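Penicillin-binding protein activator LpoA (Escherichia coli, PDB 6DR3) activates the peptidoglycan synthase PBP1a from the outer membrane, stimulating its transpeptidase activity, and is represented here by its helical, TPR-like amino-terminal domain. Local coordinates at residues Lys141-Asp146 and Met211-Gln215; Thr148-Leu152 and Trp175-Gln179. The contacts are given in a common frame with arbitrary orientation. Where two conformers were deposited one is given. Residues are numbered along the deposited sequence.

Contact 1. Residues Lys141-Asp146 and Met211-Gln215; sequences KQQNID and MLPTQ
Helix 138-153 supplies Lys141-Asp146, helical throughout; Met211-Gln215 is the turn joining helices 207-210 and 214-217 near the domain's C-terminal end. The CA atoms of Gln142 and Met211 are 7.0 Å apart, those of Asp146 and Pro213 5.0 Å, so the two backbones draw closer toward the new helix. Met211, leaving helical geometry (phi/psi -146/89), points toward the helix: its CB lies 3.7 Å from Ile145 CD1 and its SD 4.0 Å from Lys141 CB. Leu212 turns its side chain away, onto Ile196 and Gln200, but its O accepts a hydrogen bond from NE2 of Gln142 (chi1 t, chi2 p) at 3.0 Å; a water donates to Leu212 O (2.6 Å) and Gln142 OE1 (2.8 Å). Pro213, the N-cap residue, sets CG 4.0 Å from Ile145 CG2. Asp146 (chi1 m) accepts two hydrogen bonds, Thr214 N to Asp146 OD1 (2.8 Å) and Thr214 OG1 to Asp146 OD2 (2.9 Å). Gln215 NE2 hydrogen-bonds Asp146 O at 2.9 Å. Gln142 NE2 also donates to Asp146 OD1 (2.9 Å). Pro213 has no side-chain acceptor; Asp146 accepts the first NH of helix 214-217, its charge consistent with the positive end of the helix dipole.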
loop_
_atom_site.group_PDB
_atom_site.type_symbol
_atom_site.label_atom_id
_atom_site.label_comp_id
_atom_site.label_asym_id
_atom_site.label_seq_id
_atom_site.Cartn_x
_atom_site.Cartn_y
_atom_site.Cartn_z
ATOM N N LYS A 141 -4.453 -6.179 6.171
ATOM C CA LYS A 141 -3.730 -7.151 5.356
ATOM C C LYS A 141 -4.647 -7.831 4.346
ATOM O O LYS A 141 -4.269 -8.007 3.182
ATOM C CB LYS A 141 -3.073 -8.204 6.248
ATOM C CG LYS A 141 -1.866 -7.717 7.026
ATOM C CD LYS A 141 -1.263 -8.851 7.845
ATOM C CE LYS A 141 -0.109 -8.373 8.713
ATOM N NZ LYS A 141 0.998 -7.791 7.909
ATOM N N GLN A 142 -5.847 -8.236 4.775
ATOM C CA GLN A 142 -6.731 -9.003 3.898
ATOM C C GLN A 142 -6.991 -8.258 2.596
ATOM O O GLN A 142 -6.964 -8.851 1.510
ATOM C CB GLN A 142 -8.048 -9.297 4.616
ATOM C CG GLN A 142 -8.960 -10.259 3.870
ATOM C CD GLN A 142 -8.422 -11.673 3.864
ATOM O OE1 GLN A 142 -8.407 -12.345 4.892
ATOM N NE2 GLN A 142 -7.970 -12.130 2.703
ATOM N N GLN A 143 -7.254 -6.956 2.696
ATOM C CA GLN A 143 -7.425 -6.110 1.520
ATOM C C GLN A 143 -6.225 -6.219 0.585
ATOM O O GLN A 143 -6.377 -6.383 -0.633
ATOM C CB GLN A 143 -7.647 -4.671 1.992
ATOM C CG GLN A 143 -7.473 -3.603 0.945
ATOM C CD GLN A 143 -6.078 -3.009 0.917
ATOM O OE1 GLN A 143 -5.341 -3.056 1.905
ATOM N NE2 GLN A 143 -5.709 -2.437 -0.221
ATOM N N ASN A 144 -5.016 -6.143 1.143
ATOM C CA ASN A 144 -3.806 -6.292 0.341
ATOM C C ASN A 144 -3.699 -7.696 -0.244
ATOM O O ASN A 144 -3.375 -7.866 -1.426
ATOM C CB ASN A 144 -2.584 -5.964 1.204
ATOM C CG ASN A 144 -1.272 -6.328 0.535
ATOM O OD1 ASN A 144 -0.945 -7.506 0.383
ATOM N ND2 ASN A 144 -0.505 -5.318 0.147
ATOM N N ILE A 145 -3.966 -8.717 0.572
ATOM C CA ILE A 145 -3.884 -10.098 0.104
ATOM C C ILE A 145 -4.866 -10.335 -1.039
ATOM O O ILE A 145 -4.528 -10.966 -2.048
ATOM C CB ILE A 145 -4.127 -11.063 1.282
ATOM C CG1 ILE A 145 -2.925 -11.023 2.231
ATOM C CG2 ILE A 145 -4.382 -12.492 0.794
ATOM C CD1 ILE A 145 -3.168 -11.684 3.564
ATOM N N ASP A 146 -6.095 -9.829 -0.900
ATOM C CA ASP A 146 -7.102 -10.041 -1.936
ATOM C C ASP A 146 -6.742 -9.327 -3.230
ATOM O O ASP A 146 -7.050 -9.832 -4.316
ATOM C CB ASP A 146 -8.468 -9.579 -1.437
ATOM C CG ASP A 146 -9.008 -10.457 -0.331
ATOM O OD1 ASP A 146 -8.430 -11.541 -0.095
ATOM O OD2 ASP A 146 -10.009 -10.069 0.307
ATOM N N MET A 211 -3.643 -16.284 5.861
ATOM C CA MET A 211 -4.836 -15.462 5.657
ATOM C C MET A 211 -5.227 -15.616 4.185
ATOM O O MET A 211 -4.786 -14.849 3.329
ATOM C CB MET A 211 -4.561 -14.013 6.032
ATOM C CG MET A 211 -5.793 -13.148 6.205
ATOM S SD MET A 211 -5.394 -11.455 6.703
ATOM C CE MET A 211 -4.594 -11.718 8.285
ATOM N N LEU A 212 -6.053 -16.620 3.908
ATOM C CA LEU A 212 -6.331 -16.994 2.529
ATOM C C LEU A 212 -7.060 -15.863 1.807
ATOM O O LEU A 212 -7.881 -15.165 2.416
ATOM C CB LEU A 212 -7.176 -18.267 2.478
ATOM C CG LEU A 212 -6.445 -19.591 2.692
ATOM C CD1 LEU A 212 -7.450 -20.715 2.877
ATOM C CD2 LEU A 212 -5.520 -19.889 1.518
ATOM N N PRO A 213 -6.795 -15.652 0.520
ATOM C CA PRO A 213 -7.595 -14.694 -0.243
ATOM C C PRO A 213 -9.080 -15.004 -0.106
ATOM O O PRO A 213 -9.500 -16.159 -0.228
ATOM C CB PRO A 213 -7.103 -14.879 -1.681
ATOM C CG PRO A 213 -5.720 -15.409 -1.540
ATOM C CD PRO A 213 -5.732 -16.258 -0.304
ATOM N N THR A 214 -9.864 -13.963 0.161
ATOM C CA THR A 214 -11.308 -14.126 0.299
ATOM C C THR A 214 -11.900 -14.848 -0.904
ATOM O O THR A 214 -12.834 -15.645 -0.765
ATOM C CB THR A 214 -11.962 -12.754 0.481
ATOM O OG1 THR A 214 -11.474 -12.151 1.687
ATOM C CG2 THR A 214 -13.484 -12.869 0.549
ATOM N N GLN A 215 -11.366 -14.581 -2.097
ATOM C CA GLN A 215 -11.928 -15.164 -3.311
ATOM C C GLN A 215 -11.796 -16.681 -3.315
ATOM O O GLN A 215 -12.595 -17.369 -3.959
ATOM C CB GLN A 215 -11.245 -14.568 -4.543
ATOM C CG GLN A 215 -11.285 -13.044 -4.608
ATOM C CD GLN A 215 -10.057 -12.393 -3.993
ATOM O OE1 GLN A 215 -9.564 -12.827 -2.950
ATOM N NE2 GLN A 215 -9.552 -11.349 -4.642
HETATM O O HOH W 1 -9.016 -15.033 4.714
#

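Contact 2. Residues Thr148-Leu152 and Trp175-Gln179; sequences TWQAL and WLDLQ
Thr148 lays its CG2 over the face of the Trp175 indole, 3.8 Å from the centroid of the five-membered ring and 13° off the ring normal, a CH-pi contact; its hydroxyl is turned back to Asn144 O in its own helix. Both segments are helical, Thr148-Leu152 within helix 138-153 and Trp175-Gln179 within helix 170-185. Their axes approach to 10.4 Å at a signed crossing angle of -53°, and the nearest CA pair, Leu152 and Gln179 at 6.1 Å, fixes the register. Leu152 (chi1 m, chi2 t) points toward the partner helix, with CD1 3.5 Å from Trp175 CE3 and CD2 3.9 Å from Leu176 CD2. Trp149 (chi1 t) sends its six-membered ring across, CZ3 lying 3.7 Å from Leu178 CG and CE3 4.3 Å from Trp175 CZ3; Trp182 meets this indole edge-to-face. Running broadly the same way with short helix 157-161 between them in sequence, the helices may resemble same-sense helices of successive TPR-like repeats; Leu129 and Ile130 of helix 123-132 extend the apolar cluster. Gln179, extended with chi1 and chi2 both t, donates from NE2 to Leu152 O (2.7 Å, 160°). The buried amide thus finds a backbone acceptor near the C-terminal end of helix 138-153, adding one directional bond to an otherwise apolar interface.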
loop_
_atom_site.group_PDB
_atom_site.type_symbol
_atom_site.label_atom_id
_atom_site.label_comp_id
_atom_site.label_asym_id
_atom_site.label_seq_id
_atom_site.Cartn_x
_atom_site.Cartn_y
_atom_site.Cartn_z
ATOM N N THR A 148 -3.605 -8.842 -4.193
ATOM C CA THR A 148 -2.564 -9.703 -4.741
ATOM C C THR A 148 -3.177 -10.872 -5.503
ATOM O O THR A 148 -2.700 -11.237 -6.584
ATOM C CB THR A 148 -1.653 -10.216 -3.623
ATOM O OG1 THR A 148 -1.137 -9.111 -2.868
ATOM C CG2 THR A 148 -0.487 -11.014 -4.199
ATOM N N TRP A 149 -4.242 -11.466 -4.961
ATOM C CA TRP A 149 -4.844 -12.613 -5.630
ATOM C C TRP A 149 -5.536 -12.205 -6.925
ATOM O O TRP A 149 -5.429 -12.910 -7.935
ATOM C CB TRP A 149 -5.836 -13.324 -4.714
ATOM C CG TRP A 149 -6.408 -14.515 -5.399
ATOM C CD1 TRP A 149 -7.705 -14.712 -5.772
ATOM C CD2 TRP A 149 -5.683 -15.667 -5.843
ATOM N NE1 TRP A 149 -7.836 -15.925 -6.407
ATOM C CE2 TRP A 149 -6.607 -16.530 -6.461
ATOM C CE3 TRP A 149 -4.341 -16.057 -5.766
ATOM C CZ2 TRP A 149 -6.233 -17.757 -7.001
ATOM C CZ3 TRP A 149 -3.973 -17.276 -6.300
ATOM C CH2 TRP A 149 -4.915 -18.113 -6.909
ATOM N N GLN A 150 -6.258 -11.081 -6.924
ATOM C CA GLN A 150 -6.913 -10.654 -8.156
ATOM C C GLN A 150 -5.894 -10.443 -9.266
ATOM O O GLN A 150 -6.134 -10.823 -10.419
ATOM C CB GLN A 150 -7.726 -9.377 -7.933
ATOM C CG GLN A 150 -8.311 -8.823 -9.239
ATOM C CD GLN A 150 -9.323 -7.714 -9.033
ATOM O OE1 GLN A 150 -9.160 -6.607 -9.551
ATOM N NE2 GLN A 150 -10.385 -8.009 -8.297
ATOM N N ALA A 151 -4.749 -9.838 -8.941
ATOM C CA ALA A 151 -3.711 -9.639 -9.947
ATOM C C ALA A 151 -3.205 -10.972 -10.481
ATOM O O ALA A 151 -2.977 -11.121 -11.688
ATOM C CB ALA A 151 -2.559 -8.823 -9.358
ATOM N N LEU A 152 -3.031 -11.955 -9.598
ATOM C CA LEU A 152 -2.566 -13.270 -10.028
ATOM C C LEU A 152 -3.607 -13.968 -10.897
ATOM O O LEU A 152 -3.288 -14.480 -11.976
ATOM C CB LEU A 152 -2.223 -14.120 -8.806
ATOM C CG LEU A 152 -1.018 -13.620 -8.009
ATOM C CD1 LEU A 152 -1.013 -14.215 -6.609
ATOM C CD2 LEU A 152 0.275 -13.956 -8.741
ATOM N N TRP A 175 3.457 -17.113 -4.051
ATOM C CA TRP A 175 2.239 -16.625 -4.688
ATOM C C TRP A 175 2.079 -17.211 -6.084
ATOM O O TRP A 175 0.979 -17.620 -6.471
ATOM C CB TRP A 175 2.250 -15.099 -4.756
ATOM C CG TRP A 175 1.792 -14.423 -3.499
ATOM C CD1 TRP A 175 2.525 -13.595 -2.698
ATOM C CD2 TRP A 175 0.494 -14.513 -2.900
ATOM N NE1 TRP A 175 1.763 -13.162 -1.640
ATOM C CE2 TRP A 175 0.512 -13.712 -1.740
ATOM C CE3 TRP A 175 -0.682 -15.192 -3.232
ATOM C CZ2 TRP A 175 -0.599 -13.573 -0.911
ATOM C CZ3 TRP A 175 -1.784 -15.052 -2.407
ATOM C CH2 TRP A 175 -1.734 -14.249 -1.262
ATOM N N LEU A 176 3.167 -17.254 -6.857
ATOM C CA LEU A 176 3.096 -17.820 -8.198
ATOM C C LEU A 176 2.818 -19.315 -8.160
ATOM O O LEU A 176 2.207 -19.852 -9.090
ATOM C CB LEU A 176 4.395 -17.538 -8.954
ATOM C CG LEU A 176 4.691 -16.059 -9.220
ATOM C CD1 LEU A 176 6.070 -15.897 -9.835
ATOM C CD2 LEU A 176 3.630 -15.438 -10.119
ATOM N N ASP A 177 3.247 -20.004 -7.100
ATOM C CA ASP A 177 2.912 -21.416 -6.966
ATOM C C ASP A 177 1.416 -21.602 -6.740
ATOM O O ASP A 177 0.801 -22.494 -7.334
ATOM C CB ASP A 177 3.708 -22.040 -5.822
ATOM C CG ASP A 177 3.610 -23.551 -5.807
ATOM O OD1 ASP A 177 4.386 -24.202 -6.535
ATOM O OD2 ASP A 177 2.746 -24.085 -5.083
ATOM N N LEU A 178 0.810 -20.769 -5.890
ATOM C CA LEU A 178 -0.630 -20.860 -5.679
ATOM C C LEU A 178 -1.389 -20.513 -6.951
ATOM O O LEU A 178 -2.430 -21.111 -7.248
ATOM C CB LEU A 178 -1.055 -19.940 -4.534
ATOM C CG LEU A 178 -2.536 -19.971 -4.144
ATOM C CD1 LEU A 178 -2.962 -21.364 -3.699
ATOM C CD2 LEU A 178 -2.820 -18.955 -3.048
ATOM N N GLN A 179 -0.886 -19.537 -7.711
ATOM C CA GLN A 179 -1.460 -19.231 -9.017
ATOM C C GLN A 179 -1.538 -20.485 -9.881
ATOM O O GLN A 179 -2.570 -20.764 -10.502
ATOM C CB GLN A 179 -0.623 -18.151 -9.704
ATOM C CG GLN A 179 -1.215 -17.613 -10.996
ATOM C CD GLN A 179 -0.269 -16.661 -11.707
ATOM O OE1 GLN A 179 0.925 -16.932 -11.829
ATOM N NE2 GLN A 179 -0.797 -15.534 -12.167
#

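How the contacts relate
Both contacts use helix 138-153, contact 1 its earlier turns and contact 2 its later ones, and their centres are 11 Å apart. Contact 2 is nested in sequence within the loop closed by contact 1. The chemistry follows burial: six of seven touching residues are buried in the aromatic and aliphatic contact 2, against two of nine in the more polar contact 1. Direct packing joins them: Pro213 CB lies 3.6 Å from Trp149 CB, Gln215 CB 3.7 Å from Trp149 CD1, and Ile145 CG2 3.8 Å from Trp175 CH2. The two tryptophans therefore continue the apolar side of contact 1 into the core between helices 138-153 and 170-185.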